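Local atomic coordinates of glutathione S-transferase enzyme with thioredoxin-like domain (Bradyrhizobium sp., PDB entry 4MF7), a protein that probably catalyses the conjugation of reduced glutathione to electrophilic substrates. Residues F126-P131 / D200-D205; G192-M197 / L237-A242. All coordinates share one frame; numbering follows the deposited sequence.

Along the chain the segments alternate: 126-131, 192-197, 200-205, then 237-242, so the two contacts cross in sequence as well as meeting in space. Their centres lie about 13 Å apart, on the same side of the chain's centre. Interaction 1 joins the linker after helix 112-123, the last helix of the thioredoxin-like domain, to the start of helix 203-215 in the helical domain. Interaction 2 fastens the loop leading to that helix onto helix 232-241. They connect directly where I196 N probably donates to D205 OD1, 3.0 Å away. The start of one helix is thereby tied both to the interdomain linker and to a neighbouring helix.

Interaction 1 (F126-P131 / D200-D205); sequences FLPADP and DYTIAD
The F126 ring sets its CD1-CE1 side against the CD2 edge of Y201, with F126 CE1 3.8 Å from Y201 CD2 and close to the tyrosine plane. The rings meet obliquely, planes 82° apart, while the carbonyl Y201 O lies at the F126 ring edge, near its plane. Just beyond comes the N-terminal capping box of helix 203-215, a motif familiar from the glutathione transferase fold. T202 N donates almost straight to D205 OD2 at 3.0 Å, and A204 N donates to T202 OG1 at 3.1 Å. The hydroxyl reaches A204 because chi1 of T202 (66°) sets it between backbone N and carbonyl carbon, over the helix start. Y201, the residue before the cap, also packs on I206, which makes a hydrophobic staple, and meets W195 edge-to-face.

The linker supplies an acceptor as well: I203 N donates to F126 O at 2.9 Å, in the carbonyl plane, so the amides of T202, I203 and A204 all find acceptors, the middle one in the linker. Alongside, L127 CD2 touches I203 CD1 at 3.9 Å, and P128 CD rests on the T202 methyl CG2. F126 also packs on M59, E62 and T63 of helix 53-63, placing the contact at the seam between the two domains. The D200 carboxylate forms a salt bridge with R133; its OD2 in addition accepts a 2.8 Å hydrogen bond from a water that itself takes the A129 N-H at 3.0 Å.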
ATOM      1  N   PHE A 126      -8.656  -1.086  16.223  1.00 27.35           N
ATOM      2  CA  PHE A 126      -8.078  -2.082  15.277  1.00 26.49           C
ATOM      3  C   PHE A 126      -6.619  -1.785  14.907  1.00 34.53           C
ATOM      4  O   PHE A 126      -6.139  -2.200  13.849  1.00 27.53           O
ATOM      5  CB  PHE A 126      -8.989  -2.270  14.054  1.00 31.14           C
ATOM      6  CG  PHE A 126     -10.384  -2.679  14.441  1.00 28.94           C
ATOM      7  CD1 PHE A 126     -10.568  -3.862  15.136  1.00 28.77           C
ATOM      8  CD2 PHE A 126     -11.468  -1.877  14.177  1.00 35.80           C
ATOM      9  CE1 PHE A 126     -11.844  -4.252  15.535  1.00 33.82           C
ATOM     10  CE2 PHE A 126     -12.756  -2.246  14.603  1.00 32.52           C
ATOM     11  CZ  PHE A 126     -12.923  -3.441  15.269  1.00 31.62           C
ATOM     12  N   LEU A 127      -5.925  -1.077  15.805  1.00 29.86           N
ATOM     13  CA  LEU A 127      -4.460  -0.998  15.780  1.00 27.13           C
ATOM     14  C   LEU A 127      -3.905  -1.404  17.154  1.00 37.57           C
ATOM     15  O   LEU A 127      -4.559  -1.139  18.186  1.00 36.71           O
ATOM     16  CB  LEU A 127      -3.996   0.402  15.452  1.00 32.15           C
ATOM     17  CG  LEU A 127      -3.974   0.792  13.984  1.00 34.03           C
ATOM     18  CD1 LEU A 127      -3.624   2.267  13.838  1.00 37.74           C
ATOM     19  CD2 LEU A 127      -2.987  -0.071  13.206  1.00 35.73           C
ATOM     20  N   PRO A 128      -2.720  -2.030  17.190  1.00 32.92           N
ATOM     21  CA  PRO A 128      -2.123  -2.326  18.502  1.00 35.79           C
ATOM     22  C   PRO A 128      -1.830  -1.039  19.266  1.00 41.56           C
ATOM     23  O   PRO A 128      -1.835   0.053  18.679  1.00 35.69           O
ATOM     24  CB  PRO A 128      -0.835  -3.083  18.144  1.00 37.27           C
ATOM     25  CG  PRO A 128      -1.084  -3.598  16.761  1.00 35.71           C
ATOM     26  CD  PRO A 128      -1.844  -2.512  16.110  1.00 30.48           C
ATOM     27  N   ALA A 129      -1.617  -1.161  20.580  1.00 41.61           N
ATOM     28  CA  ALA A 129      -1.343   0.001  21.411  1.00 38.96           C
ATOM     29  C   ALA A 129       0.122   0.424  21.231  1.00 39.42           C
ATOM     30  O   ALA A 129       0.456   1.604  21.188  1.00 45.44           O
ATOM     31  CB  ALA A 129      -1.625  -0.327  22.877  1.00 53.22           C
ATOM     32  N   ASP A 130       0.970  -0.583  21.119  1.00 39.47           N
ATOM     33  CA  ASP A 130       2.409  -0.414  21.092  1.00 38.20           C
ATOM     34  C   ASP A 130       2.856   0.227  19.764  1.00 49.50           C
ATOM     35  O   ASP A 130       2.509  -0.281  18.710  1.00 34.06           O
ATOM     36  CB  ASP A 130       3.006  -1.799  21.233  1.00 42.57           C
ATOM     37  CG  ASP A 130       4.480  -1.795  21.124  1.00 64.46           C
ATOM     38  OD1 ASP A 130       5.128  -1.156  21.969  1.00 47.19           O
ATOM     39  OD2 ASP A 130       4.975  -2.431  20.188  1.00 46.16           O
ATOM     40  N   PRO A 131       3.607   1.344  19.810  1.00 43.86           N
ATOM     41  CA  PRO A 131       4.085   2.013  18.586  1.00 39.14           C
ATOM     42  C   PRO A 131       4.830   1.104  17.579  1.00 33.74           C
ATOM     43  O   PRO A 131       4.537   1.154  16.369  1.00 34.51           O
ATOM     44  CB  PRO A 131       5.004   3.111  19.136  1.00 53.01           C
ATOM     45  CG  PRO A 131       4.423   3.439  20.467  1.00 53.33           C
ATOM     46  CD  PRO A 131       3.918   2.142  21.018  1.00 51.33           C
ATOM     47  N   ASP A 200      -3.949  -9.198  19.273  1.00 32.78           N
ATOM     48  CA  ASP A 200      -4.722  -8.064  18.789  1.00 33.71           C
ATOM     49  C   ASP A 200      -5.294  -8.308  17.398  1.00 35.23           C
ATOM     50  O   ASP A 200      -4.541  -8.525  16.458  1.00 30.64           O
ATOM     51  CB  ASP A 200      -3.819  -6.831  18.704  1.00 31.63           C
ATOM     52  CG  ASP A 200      -3.437  -6.276  20.077  1.00 57.44           C
ATOM     53  OD1 ASP A 200      -4.289  -6.227  20.980  1.00 47.80           O
ATOM     54  OD2 ASP A 200      -2.276  -5.890  20.240  1.00 43.48           O
ATOM     55  N   TYR A 201      -6.614  -8.243  17.275  1.00 29.21           N
ATOM     56  CA  TYR A 201      -7.256  -8.225  15.961  1.00 32.49           C
ATOM     57  C   TYR A 201      -7.164  -6.827  15.395  1.00 28.39           C
ATOM     58  O   TYR A 201      -7.566  -5.821  16.033  1.00 29.42           O
ATOM     59  CB  TYR A 201      -8.705  -8.696  16.071  1.00 30.50           C
ATOM     60  CG  TYR A 201      -9.546  -8.656  14.826  1.00 27.18           C
ATOM     61  CD1 TYR A 201      -9.526  -9.695  13.942  1.00 28.98           C
ATOM     62  CD2 TYR A 201     -10.444  -7.607  14.589  1.00 29.92           C
ATOM     63  CE1 TYR A 201     -10.342  -9.716  12.827  1.00 27.25           C
ATOM     64  CE2 TYR A 201     -11.250  -7.606  13.470  1.00 27.74           C
ATOM     65  CZ  TYR A 201     -11.204  -8.670  12.590  1.00 27.61           C
ATOM     66  OH  TYR A 201     -12.022  -8.704  11.494  1.00 30.14           O
ATOM     67  N   THR A 202      -6.624  -6.730  14.173  1.00 29.89           N
ATOM     68  CA  THR A 202      -6.286  -5.430  13.623  1.00 29.07           C
ATOM     69  C   THR A 202      -6.691  -5.264  12.171  1.00 28.23           C
ATOM     70  O   THR A 202      -7.172  -6.201  11.535  1.00 24.76           O
ATOM     71  CB  THR A 202      -4.745  -5.146  13.696  1.00 26.43           C
ATOM     72  OG1 THR A 202      -4.041  -6.047  12.837  1.00 27.74           O
ATOM     73  CG2 THR A 202      -4.191  -5.219  15.147  1.00 28.03           C
ATOM     74  N   ILE A 203      -6.470  -4.065  11.648  1.00 27.15           N
ATOM     75  CA  ILE A 203      -6.594  -3.814  10.219  1.00 26.87           C
ATOM     76  C   ILE A 203      -5.771  -4.781   9.338  1.00 21.74           C
ATOM     77  O   ILE A 203      -6.113  -4.979   8.161  1.00 26.31           O
ATOM     78  CB  ILE A 203      -6.366  -2.333   9.828  1.00 26.23           C
ATOM     79  CG1 ILE A 203      -4.946  -1.817  10.183  1.00 24.71           C
ATOM     80  CG2 ILE A 203      -7.440  -1.453  10.371  1.00 30.83           C
ATOM     81  CD1 ILE A 203      -4.692  -0.399   9.702  1.00 28.14           C
ATOM     82  N   ALA A 204      -4.719  -5.402   9.883  1.00 24.33           N
ATOM     83  CA  ALA A 204      -3.976  -6.457   9.146  1.00 24.51           C
ATOM     84  C   ALA A 204      -4.854  -7.667   8.790  1.00 26.95           C
ATOM     85  O   ALA A 204      -4.816  -8.144   7.675  1.00 24.46           O
ATOM     86  CB  ALA A 204      -2.736  -6.909   9.900  1.00 24.92           C
ATOM     87  N   ASP A 205      -5.616  -8.176   9.761  1.00 25.39           N
ATOM     88  CA  ASP A 205      -6.570  -9.278   9.524  1.00 25.60           C
ATOM     89  C   ASP A 205      -7.719  -8.828   8.605  1.00 26.41           C
ATOM     90  O   ASP A 205      -8.102  -9.543   7.659  1.00 27.77           O
ATOM     91  CB  ASP A 205      -7.109  -9.805  10.848  1.00 26.75           C
ATOM     92  CG  ASP A 205      -5.992 -10.087  11.837  1.00 24.87           C
ATOM     93  OD1 ASP A 205      -5.296 -11.128  11.684  1.00 26.09           O
ATOM     94  OD2 ASP A 205      -5.826  -9.231  12.723  1.00 28.06           O
TER
HETATM   95  O   HOH W   1      -6.224  -3.743  19.611  1.00 60.96           O
HETATM   96  O   HOH W   2      -2.382  -3.711  21.947  1.00 42.50           O

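Interaction 2 (G192-M197 / L237-A242)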
ATOM      1  N   GLY A 192       1.590 -19.935  15.996  1.00 41.91           N
ATOM      2  CA  GLY A 192       1.641 -19.472  17.382  1.00 40.46           C
ATOM      3  C   GLY A 192       1.031 -18.115  17.613  1.00 45.56           C
ATOM      4  O   GLY A 192       1.333 -17.481  18.627  1.00 40.14           O
ATOM      5  N   ARG A 193       0.201 -17.642  16.673  1.00 36.96           N
ATOM      6  CA  ARG A 193      -0.489 -16.365  16.831  1.00 35.41           C
ATOM      7  C   ARG A 193      -1.970 -16.537  16.574  1.00 35.58           C
ATOM      8  O   ARG A 193      -2.357 -17.218  15.626  1.00 34.14           O
ATOM      9  CB  ARG A 193       0.059 -15.300  15.863  1.00 34.06           C
ATOM     10  CG  ARG A 193       1.492 -14.887  16.145  1.00 40.26           C
ATOM     11  CD  ARG A 193       1.899 -13.687  15.312  1.00 35.10           C
ATOM     12  NE  ARG A 193       3.204 -13.159  15.722  1.00 39.25           N
ATOM     13  CZ  ARG A 193       4.378 -13.579  15.273  1.00 41.60           C
ATOM     14  NH1 ARG A 193       4.466 -14.535  14.365  1.00 35.88           N
ATOM     15  NH2 ARG A 193       5.492 -13.025  15.745  1.00 41.82           N
ATOM     16  N   GLN A 194      -2.791 -15.888  17.393  1.00 31.43           N
ATOM     17  CA  GLN A 194      -4.221 -15.850  17.155  1.00 33.21           C
ATOM     18  C   GLN A 194      -4.541 -15.018  15.894  1.00 32.84           C
ATOM     19  O   GLN A 194      -5.265 -15.469  15.006  1.00 33.06           O
ATOM     20  CB  GLN A 194      -4.945 -15.243  18.350  1.00 36.99           C
ATOM     21  CG  GLN A 194      -6.458 -15.182  18.214  1.00 38.38           C
ATOM     22  CD  GLN A 194      -7.132 -14.695  19.495  1.00 53.23           C
ATOM     23  OE1 GLN A 194      -6.490 -14.125  20.373  1.00 48.20           O
ATOM     24  NE2 GLN A 194      -8.429 -14.915  19.596  1.00 49.16           N
ATOM     25  N   TRP A 195      -3.998 -13.809  15.856  1.00 31.15           N
ATOM     26  CA  TRP A 195      -4.164 -12.880  14.709  1.00 26.46           C
ATOM     27  C   TRP A 195      -2.771 -12.550  14.132  1.00 28.25           C
ATOM     28  O   TRP A 195      -1.766 -12.953  14.691  1.00 32.63           O
ATOM     29  CB  TRP A 195      -4.895 -11.622  15.178  1.00 31.98           C
ATOM     30  CG  TRP A 195      -6.286 -11.911  15.799  1.00 32.49           C
ATOM     31  CD1 TRP A 195      -6.656 -11.729  17.116  1.00 32.59           C
ATOM     32  CD2 TRP A 195      -7.447 -12.440  15.132  1.00 30.46           C
ATOM     33  NE1 TRP A 195      -7.984 -12.094  17.286  1.00 33.61           N
ATOM     34  CE2 TRP A 195      -8.476 -12.549  16.090  1.00 33.14           C
ATOM     35  CE3 TRP A 195      -7.707 -12.850  13.820  1.00 30.43           C
ATOM     36  CZ2 TRP A 195      -9.743 -13.038  15.772  1.00 34.82           C
ATOM     37  CZ3 TRP A 195      -8.978 -13.332  13.511  1.00 30.90           C
ATOM     38  CH2 TRP A 195      -9.974 -13.410  14.484  1.00 30.33           C
ATOM     39  N   ILE A 196      -2.718 -11.814  13.018  1.00 25.93           N
ATOM     40  CA  ILE A 196      -1.448 -11.460  12.418  1.00 31.69           C
ATOM     41  C   ILE A 196      -0.569 -10.725  13.451  1.00 29.45           C
ATOM     42  O   ILE A 196       0.631 -10.948  13.489  1.00 31.01           O
ATOM     43  CB  ILE A 196      -1.662 -10.638  11.125  1.00 26.87           C
ATOM     44  CG1 ILE A 196      -2.170 -11.587  10.023  1.00 24.66           C
ATOM     45  CG2 ILE A 196      -0.397  -9.905  10.704  1.00 30.56           C
ATOM     46  CD1 ILE A 196      -2.770 -10.872   8.843  1.00 25.85           C
ATOM     47  N   MET A 197      -1.196  -9.888  14.280  1.00 27.70           N
ATOM     48  CA  MET A 197      -0.506  -9.150  15.343  1.00 34.02           C
ATOM     49  C   MET A 197      -0.813  -9.763  16.725  1.00 30.65           C
ATOM     50  O   MET A 197      -1.154  -9.064  17.688  1.00 34.17           O
ATOM     51  CB  MET A 197      -0.864  -7.682  15.305  1.00 28.27           C
ATOM     52  CG  MET A 197      -0.634  -7.011  13.963  1.00 31.17           C
ATOM     53  SD  MET A 197       1.039  -7.207  13.299  1.00 32.96           S
ATOM     54  CE  MET A 197       2.030  -6.326  14.536  1.00 29.66           C
ATOM     55  N   LEU A 237      -8.495 -18.254   9.504  1.00 28.36           N
ATOM     56  CA  LEU A 237      -9.621 -17.908   8.615  1.00 31.09           C
ATOM     57  C   LEU A 237     -10.943 -18.214   9.319  1.00 34.81           C
ATOM     58  O   LEU A 237     -11.877 -17.418   9.271  1.00 31.07           O
ATOM     59  CB  LEU A 237      -9.535 -18.637   7.286  1.00 32.76           C
ATOM     60  CG  LEU A 237     -10.651 -18.312   6.248  1.00 30.62           C
ATOM     61  CD1 LEU A 237     -10.668 -16.821   5.859  1.00 30.41           C
ATOM     62  CD2 LEU A 237     -10.488 -19.189   5.005  1.00 33.93           C
ATOM     63  N   GLU A 238     -11.006 -19.378   9.975  1.00 34.11           N
ATOM     64  CA  GLU A 238     -12.172 -19.781  10.771  1.00 35.49           C
ATOM     65  C   GLU A 238     -12.478 -18.794  11.879  1.00 31.77           C
ATOM     66  O   GLU A 238     -13.626 -18.411  12.065  1.00 38.31           O
ATOM     67  CB  GLU A 238     -11.933 -21.161  11.436  1.00 41.62           C
ATOM     68  CG  GLU A 238     -12.727 -22.326  10.889  1.00 81.63           C
ATOM     69  CD  GLU A 238     -13.011 -23.371  11.960  1.00103.39           C
ATOM     70  OE1 GLU A 238     -13.989 -24.120  11.807  1.00 78.07           O
ATOM     71  OE2 GLU A 238     -12.275 -23.443  12.969  1.00 79.35           O
ATOM     72  N   ARG A 239     -11.456 -18.349  12.600  1.00 32.78           N
ATOM     73  CA  ARG A 239     -11.644 -17.349  13.653  1.00 34.72           C
ATOM     74  C   ARG A 239     -12.211 -16.049  13.062  1.00 36.75           C
ATOM     75  O   ARG A 239     -13.123 -15.441  13.612  1.00 34.37           O
ATOM     76  CB  ARG A 239     -10.342 -17.041  14.383  1.00 35.66           C
ATOM     77  CG  ARG A 239      -9.822 -18.152  15.287  1.00 45.91           C
ATOM     78  CD  ARG A 239      -8.703 -17.655  16.181  1.00 38.66           C
ATOM     79  NE  ARG A 239      -7.420 -17.513  15.493  1.00 40.76           N
ATOM     80  CZ  ARG A 239      -6.607 -18.523  15.185  1.00 44.93           C
ATOM     81  NH1 ARG A 239      -5.462 -18.274  14.569  1.00 41.75           N
ATOM     82  NH2 ARG A 239      -6.922 -19.787  15.491  1.00 43.94           N
ATOM     83  N   GLY A 240     -11.675 -15.640  11.920  1.00 35.56           N
ATOM     84  CA  GLY A 240     -12.090 -14.375  11.310  1.00 31.13           C
ATOM     85  C   GLY A 240     -13.510 -14.455  10.792  1.00 33.07           C
ATOM     86  O   GLY A 240     -14.314 -13.530  11.005  1.00 32.98           O
ATOM     87  N   LEU A 241     -13.819 -15.536  10.096  1.00 32.39           N
ATOM     88  CA  LEU A 241     -15.176 -15.702   9.523  1.00 43.64           C
ATOM     89  C   LEU A 241     -16.270 -15.932  10.562  1.00 40.02           C
ATOM     90  O   LEU A 241     -17.447 -15.804  10.242  1.00 42.98           O
ATOM     91  CB  LEU A 241     -15.221 -16.844   8.516  1.00 38.02           C
ATOM     92  CG  LEU A 241     -14.339 -16.722   7.291  1.00 36.24           C
ATOM     93  CD1 LEU A 241     -14.424 -17.975   6.418  1.00 38.77           C
ATOM     94  CD2 LEU A 241     -14.649 -15.480   6.461  1.00 48.30           C
ATOM     95  N   ALA A 242     -15.889 -16.260  11.791  1.00 39.13           N
ATOM     96  CA  ALA A 242     -16.829 -16.354  12.916  1.00 38.02           C
ATOM     97  C   ALA A 242     -17.259 -14.996  13.448  1.00 40.61           C
ATOM     98  O   ALA A 242     -18.154 -14.922  14.282  1.00 43.53           O
ATOM     99  CB  ALA A 242     -16.202 -17.157  14.055  1.00 38.68           C
TER
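With CG anti to its carbonyl carbon and a bend at chi3 (-77°), R239 reaches off helix 232-241 and lays its guanidinium against the backbone of Q194, while W195, whose CG is likewise anti to its carbonyl carbon (chi1 -58°), sends its indole out to the same turn of that helix. R239 grips one oxygen side-on: NE lies 3.0 Å and NH1 2.8 Å from Q194 O. Both bonds are bent, and the two nitrogens approach from opposite faces of the carbonyl plane, each tilted 23° from it. The carbonyl thus sits in the fork between NE and NH1, at the edge of the guanidinium.

Beneath this polar clasp, the six-membered ring of W195 abuts the helix backbone. W195 CH2 touches R239 CB at 3.7 Å, and W195 CZ3 comes within 4.0 Å of G240 CA, which meets the ring at its edge. The ring edge rests directly on the backbone at G240, where no side chain intervenes. Q194 CG lies over one face of that indole, toward its rim, and also reaches R239 NE at 3.7 Å, filling the corner between the two side chains. R193 on the same loop faces elsewhere, bound to R189 O and salt-bridged to D198.

A leucine in place of R239 has neither N-H, so Q194 O would probably be left without these two donors and the loop held to this helix mainly by the indole. Within the helical domain this is a loop-to-helix clasp, and its acceptor is a neutral carbonyl. The pairing is therefore probably one of charge with dipole, and any cation-pi attraction to the distant W195 six-membered ring is weak at most.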